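Local coordinates for type IV pilus biogenesis protein PilB (Streptococcus sanguinis, PDB 7B7P) that serves as a minor pilin of type IV pili, with a metal-binding von Willebrand factor A-like module and a direct role in adhesion, at residues V167-G172 and L282-P287; Y278-T283 and N366-S371. All blocks are in the same frame, centred on the assembly; numbering follows the deposited sequence.

Contact 1: residues V167-G172 and L282-P287; sequences VFDTSG and LTDGIP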
loop_
_atom_site.group_PDB
_atom_site.type_symbol
_atom_site.label_atom_id
_atom_site.label_comp_id
_atom_site.label_asym_id
_atom_site.label_seq_id
_atom_site.Cartn_x
_atom_site.Cartn_y
_atom_site.Cartn_z
ATOM N N VAL A 167 -10.970 5.020 -8.402
ATOM C CA VAL A 167 -11.132 6.146 -9.311
ATOM C C VAL A 167 -10.891 5.620 -10.715
ATOM O O VAL A 167 -9.740 5.416 -11.123
ATOM C CB VAL A 167 -10.195 7.309 -8.966
ATOM C CG1 VAL A 167 -10.289 8.414 -10.011
ATOM C CG2 VAL A 167 -10.544 7.834 -7.598
ATOM N N PHE A 168 -11.976 5.412 -11.467
ATOM C CA PHE A 168 -11.942 4.617 -12.685
ATOM C C PHE A 168 -12.229 5.475 -13.909
ATOM O O PHE A 168 -13.252 6.158 -13.971
ATOM C CB PHE A 168 -12.949 3.463 -12.610
ATOM C CG PHE A 168 -12.554 2.341 -11.673
ATOM C CD1 PHE A 168 -11.298 2.281 -11.098
ATOM C CD2 PHE A 168 -13.458 1.324 -11.393
ATOM C CE1 PHE A 168 -10.951 1.241 -10.245
ATOM C CE2 PHE A 168 -13.126 0.291 -10.554
ATOM C CZ PHE A 168 -11.872 0.239 -9.980
ATOM N N ASP A 169 -11.330 5.406 -14.886
ATOM C CA ASP A 169 -11.535 6.010 -16.189
ATOM C C ASP A 169 -12.782 5.405 -16.846
ATOM O O ASP A 169 -12.911 4.182 -16.954
ATOM C CB ASP A 169 -10.267 5.769 -17.023
ATOM C CG ASP A 169 -10.250 6.493 -18.368
ATOM O OD1 ASP A 169 -11.299 6.735 -18.998
ATOM O OD2 ASP A 169 -9.129 6.772 -18.847
ATOM N N THR A 170 -13.723 6.269 -17.240
ATOM C CA THR A 170 -14.940 5.865 -17.939
ATOM C C THR A 170 -15.047 6.556 -19.290
ATOM O O THR A 170 -16.149 6.779 -19.787
ATOM C CB THR A 170 -16.210 6.136 -17.113
ATOM O OG1 THR A 170 -16.440 7.549 -16.979
ATOM C CG2 THR A 170 -16.153 5.506 -15.729
ATOM N N SER A 171 -13.916 6.864 -19.918
ATOM C CA SER A 171 -13.957 7.485 -21.233
ATOM C C SER A 171 -14.511 6.515 -22.299
ATOM O O SER A 171 -14.666 5.309 -22.077
ATOM C CB SER A 171 -12.568 7.984 -21.626
ATOM O OG SER A 171 -11.674 6.914 -21.824
ATOM N N GLY A 172 -14.794 7.067 -23.484
ATOM C CA GLY A 172 -15.402 6.278 -24.543
ATOM C C GLY A 172 -14.540 5.122 -25.015
ATOM O O GLY A 172 -15.061 4.078 -25.417
ATOM N N LEU A 282 -7.406 4.015 -12.132
ATOM C CA LEU A 282 -7.279 3.209 -13.335
ATOM C C LEU A 282 -7.543 4.090 -14.544
ATOM O O LEU A 282 -8.572 4.753 -14.601
ATOM C CB LEU A 282 -8.259 2.027 -13.314
ATOM C CG LEU A 282 -8.011 1.087 -14.490
ATOM C CD1 LEU A 282 -8.126 -0.394 -14.062
ATOM C CD2 LEU A 282 -8.954 1.404 -15.633
ATOM N N THR A 283 -6.634 4.081 -15.513
ATOM C CA THR A 283 -6.838 4.849 -16.729
ATOM C C THR A 283 -6.343 4.049 -17.924
ATOM O O THR A 283 -5.435 3.221 -17.805
ATOM C CB THR A 283 -6.147 6.243 -16.654
ATOM O OG1 THR A 283 -6.425 6.990 -17.844
ATOM C CG2 THR A 283 -4.658 6.128 -16.473
ATOM N N ASP A 284 -6.970 4.300 -19.079
ATOM C CA ASP A 284 -6.695 3.569 -20.310
ATOM C C ASP A 284 -6.274 4.487 -21.453
ATOM O O ASP A 284 -6.304 4.071 -22.614
ATOM C CB ASP A 284 -7.922 2.749 -20.728
ATOM C CG ASP A 284 -8.955 3.580 -21.518
ATOM O OD1 ASP A 284 -9.105 4.784 -21.219
ATOM O OD2 ASP A 284 -9.620 3.031 -22.432
ATOM N N GLY A 285 -5.893 5.728 -21.163
ATOM C CA GLY A 285 -5.636 6.649 -22.254
ATOM C C GLY A 285 -4.728 7.788 -21.848
ATOM O O GLY A 285 -4.469 8.036 -20.667
ATOM N N ILE A 286 -4.240 8.481 -22.860
ATOM C CA ILE A 286 -3.407 9.653 -22.615
ATOM C C ILE A 286 -4.252 10.747 -21.966
ATOM O O ILE A 286 -5.352 11.062 -22.469
ATOM C CB ILE A 286 -2.802 10.148 -23.910
ATOM C CG1 ILE A 286 -2.070 9.030 -24.660
ATOM C CG2 ILE A 286 -1.907 11.358 -23.624
ATOM C CD1 ILE A 286 -1.844 9.429 -26.135
ATOM N N PRO A 287 -3.789 11.354 -20.881
ATOM C CA PRO A 287 -4.478 12.529 -20.328
ATOM C C PRO A 287 -4.695 13.603 -21.384
ATOM O O PRO A 287 -3.775 13.996 -22.102
ATOM C CB PRO A 287 -3.520 13.008 -19.230
ATOM C CG PRO A 287 -2.767 11.794 -18.831
ATOM C CD PRO A 287 -2.588 10.997 -20.106
#

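Contact 2: residues Y278-T283 and N366-S371; sequences YIVLLT and NVIGFS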
loop_
_atom_site.group_PDB
_atom_site.type_symbol
_atom_site.label_atom_id
_atom_site.label_comp_id
_atom_site.label_asym_id
_atom_site.label_seq_id
_atom_site.Cartn_x
_atom_site.Cartn_y
_atom_site.Cartn_z
ATOM N N TYR A 278 -6.239 5.283 0.739
ATOM C CA TYR A 278 -5.699 4.808 -0.525
ATOM C C TYR A 278 -6.519 5.317 -1.699
ATOM O O TYR A 278 -7.751 5.313 -1.651
ATOM C CB TYR A 278 -5.679 3.271 -0.564
ATOM C CG TYR A 278 -4.737 2.661 0.449
ATOM C CD1 TYR A 278 -3.367 2.614 0.212
ATOM C CD2 TYR A 278 -5.217 2.140 1.643
ATOM C CE1 TYR A 278 -2.513 2.057 1.118
ATOM C CE2 TYR A 278 -4.365 1.585 2.561
ATOM C CZ TYR A 278 -3.016 1.546 2.299
ATOM O OH TYR A 278 -2.169 0.996 3.227
ATOM N N ILE A 279 -5.827 5.705 -2.768
ATOM C CA ILE A 279 -6.431 5.891 -4.084
ATOM C C ILE A 279 -5.967 4.766 -5.007
ATOM O O ILE A 279 -4.770 4.467 -5.087
ATOM C CB ILE A 279 -6.069 7.260 -4.680
ATOM C CG1 ILE A 279 -6.622 8.384 -3.803
ATOM C CG2 ILE A 279 -6.553 7.358 -6.136
ATOM C CD1 ILE A 279 -8.045 8.788 -4.144
ATOM N N VAL A 280 -6.901 4.160 -5.719
ATOM C CA VAL A 280 -6.582 3.232 -6.796
ATOM C C VAL A 280 -7.154 3.843 -8.049
ATOM O O VAL A 280 -8.375 3.890 -8.227
ATOM C CB VAL A 280 -7.143 1.821 -6.559
ATOM C CG1 VAL A 280 -6.940 0.954 -7.797
ATOM C CG2 VAL A 280 -6.468 1.219 -5.356
ATOM N N LEU A 281 -6.280 4.341 -8.902
ATOM C CA LEU A 281 -6.688 5.079 -10.080
ATOM C C LEU A 281 -6.398 4.222 -11.297
ATOM O O LEU A 281 -5.268 3.777 -11.479
ATOM C CB LEU A 281 -5.939 6.409 -10.162
ATOM C CG LEU A 281 -6.505 7.361 -11.210
ATOM C CD1 LEU A 281 -6.292 8.790 -10.762
ATOM C CD2 LEU A 281 -5.828 7.122 -12.530
ATOM N N LEU A 282 -7.406 4.015 -12.132
ATOM C CA LEU A 282 -7.279 3.209 -13.335
ATOM C C LEU A 282 -7.543 4.090 -14.544
ATOM O O LEU A 282 -8.572 4.753 -14.601
ATOM C CB LEU A 282 -8.259 2.027 -13.314
ATOM C CG LEU A 282 -8.011 1.087 -14.490
ATOM C CD1 LEU A 282 -8.126 -0.394 -14.062
ATOM C CD2 LEU A 282 -8.954 1.404 -15.633
ATOM N N THR A 283 -6.634 4.081 -15.513
ATOM C CA THR A 283 -6.838 4.849 -16.729
ATOM C C THR A 283 -6.343 4.049 -17.924
ATOM O O THR A 283 -5.435 3.221 -17.805
ATOM C CB THR A 283 -6.147 6.243 -16.654
ATOM O OG1 THR A 283 -6.425 6.990 -17.844
ATOM C CG2 THR A 283 -4.658 6.128 -16.473
ATOM N N ASN A 366 -2.061 4.275 -6.051
ATOM C CA ASN A 366 -1.768 3.276 -7.069
ATOM C C ASN A 366 -2.406 3.714 -8.382
ATOM O O ASN A 366 -3.598 4.038 -8.421
ATOM C CB ASN A 366 -2.303 1.894 -6.666
ATOM C CG ASN A 366 -1.460 1.221 -5.580
ATOM O OD1 ASN A 366 -0.524 0.481 -5.880
ATOM N ND2 ASN A 366 -1.804 1.460 -4.327
ATOM N N VAL A 367 -1.608 3.749 -9.441
ATOM C CA VAL A 367 -2.092 4.039 -10.782
ATOM C C VAL A 367 -1.913 2.804 -11.654
ATOM O O VAL A 367 -0.825 2.216 -11.704
ATOM C CB VAL A 367 -1.365 5.249 -11.384
ATOM C CG1 VAL A 367 -1.957 5.605 -12.751
ATOM C CG2 VAL A 367 -1.460 6.410 -10.424
ATOM N N ILE A 368 -2.973 2.434 -12.357
ATOM C CA ILE A 368 -2.987 1.277 -13.233
ATOM C C ILE A 368 -3.232 1.771 -14.645
ATOM O O ILE A 368 -4.332 2.255 -14.957
ATOM C CB ILE A 368 -4.055 0.260 -12.819
ATOM C CG1 ILE A 368 -3.847 -0.181 -11.372
ATOM C CG2 ILE A 368 -4.037 -0.946 -13.749
ATOM C CD1 ILE A 368 -5.061 -0.920 -10.821
ATOM N N GLY A 369 -2.211 1.651 -15.501
ATOM C CA GLY A 369 -2.392 1.715 -16.944
ATOM C C GLY A 369 -2.990 0.426 -17.499
ATOM O O GLY A 369 -2.355 -0.632 -17.484
ATOM N N PHE A 370 -4.218 0.496 -17.993
ATOM C CA PHE A 370 -4.963 -0.676 -18.426
ATOM C C PHE A 370 -5.281 -0.537 -19.922
ATOM O O PHE A 370 -6.326 -0.015 -20.316
ATOM C CB PHE A 370 -6.214 -0.832 -17.564
ATOM C CG PHE A 370 -7.063 -2.031 -17.923
ATOM C CD1 PHE A 370 -6.528 -3.311 -17.891
ATOM C CD2 PHE A 370 -8.390 -1.871 -18.279
ATOM C CE1 PHE A 370 -7.296 -4.421 -18.217
ATOM C CE2 PHE A 370 -9.177 -2.978 -18.610
ATOM C CZ PHE A 370 -8.622 -4.264 -18.576
ATOM N N SER A 371 -4.362 -1.009 -20.761
ATOM C CA SER A 371 -4.569 -1.014 -22.201
ATOM C C SER A 371 -3.589 -1.987 -22.832
ATOM O O SER A 371 -2.452 -2.106 -22.377
ATOM C CB SER A 371 -4.372 0.377 -22.811
ATOM O OG SER A 371 -4.643 0.358 -24.207
#

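Contact 1: residues V167-G172 and L282-P287
Asp169 points its carboxylate across to the 282-287 segment, and its two oxygens divide the work. CG lies anti to the backbone N (chi1 -173°), which carries OD2 over to Thr283 and Asp284. Thr283 OG1 donates to Asp169 OD2 over 2.9 Å, into the anti lone pair of that oxygen, the one turned away from OD1. The backbone N of Asp284 reaches the same Asp169 OD2 at 3.3 Å; this N-H is straight, but it arrives from above the carboxylate plane, 48° out of it. The other oxygen serves its own loop: Ser171 N donates to Asp169 OD1 over 2.8 Å, closing an Asx turn, and Ser171 OG adds a second bond to OD1 from the syn side. Each carboxylate oxygen is thus held by two donors, which fixes the rotation of the group. Phe168 pairs with Leu282 in a parallel bridge, Leu282 N bonding to Val167 O and Asp169 N to Leu282 O, so the loops after both strands leave the same end of the sheet. The sequence from Asp169 to Ser173 reads DTSGS, the DxSxS signature of the metal ion-dependent adhesion site (MIDAS) of von Willebrand factor A domains, and Ser173 and Asp284 are both magnesium ligands of this protein. Asp284 OD1 stands 3.1 Å from Asp169 OD2, two acceptors with carboxylate planes 83° apart; a nearby magnesium ion would be expected to ease their repulsion. Asp284 OD2 forms a salt bridge with Arg191 and lies against Ser173 OG, in a hydrogen bond whose short length makes its detail doubtful. On the face bearing Phe168 and Leu282, CD1 of the Phe168 ring meets Leu282 CB at a slant, 3.8 Å away, and Leu195 of helix 191-209 packs on both side chains.

Contact 2: residues Y278-T283 and N366-S371
Leu282 lays its branched end against the CB of Phe370, with CD1 and CD2 of Leu282 each 4.0 Å from that carbon. CG of Leu282 is anti to its backbone N (chi1 -173°), which sends the branch toward the 366-371 strand; CD1 is also 4.1 Å from Ile368 CG2. Ile368 spans two neighbours: while CG2 meets Leu282, its CG1 arm extends the other way, anti to the carbonyl carbon (chi1 -57°), and places CD1 4.0 Å from Val280 CG1. Both pairs cross at a slant, and helix 402-424 lies over this face, with Phe409 on Ile368, Leu405 on Phe370 and Ile412 on Asn366. Beneath them the strands run parallel, their axes 4.7 Å apart and 17° from alignment, in the register Val280-Asn366 through Thr283-Gly369. Five backbone bonds join them, alternating in direction: Asn366 N to Ile279 O, Leu281 N to Asn366 O, Ile368 N to Leu281 O, Thr283 N to Ile368 O and Phe370 N to Thr283 O. This is the parallel core of the von Willebrand factor A fold, a Rossmann-like sheet with helices packed on its two faces. The face carrying Leu281 and Val367 is joined more sparely: these side chains lie side by side, pointing the same way, with Leu281 CD2 4.2 Å from Val367 CG1. CA-H groups supplement the ladder, Val367 CA coming to 3.3 Å from Leu281 O. Farther along the ladder, Gly369 pairs with Thr283 and its CA makes a like contact, 3.5 Å from Thr283 O.

The two contacts sit side by side in one sheet, their centres 9 Å apart, and share Leu282 and Thr283. Strand 276-283 is the common member, flanked by 162-169 in contact 1 and by 364-370 in contact 2; in the chain it follows the first by more than a hundred residues and precedes the other by about eighty, so strands distant in sequence become neighbours. A probable hydrogen bond from Val167 N to Val280 O, 2.8 Å long, continues the pairing. Contact 1 lies at the C-terminal strand ends, where the loops form the magnesium site; contact 2 extends from there into the sheet, and the two touch at the loop end, where Asp284 CB is 3.2 Å from Phe370 O. The metal-binding loops therefore rise from buried, regularly bonded strands.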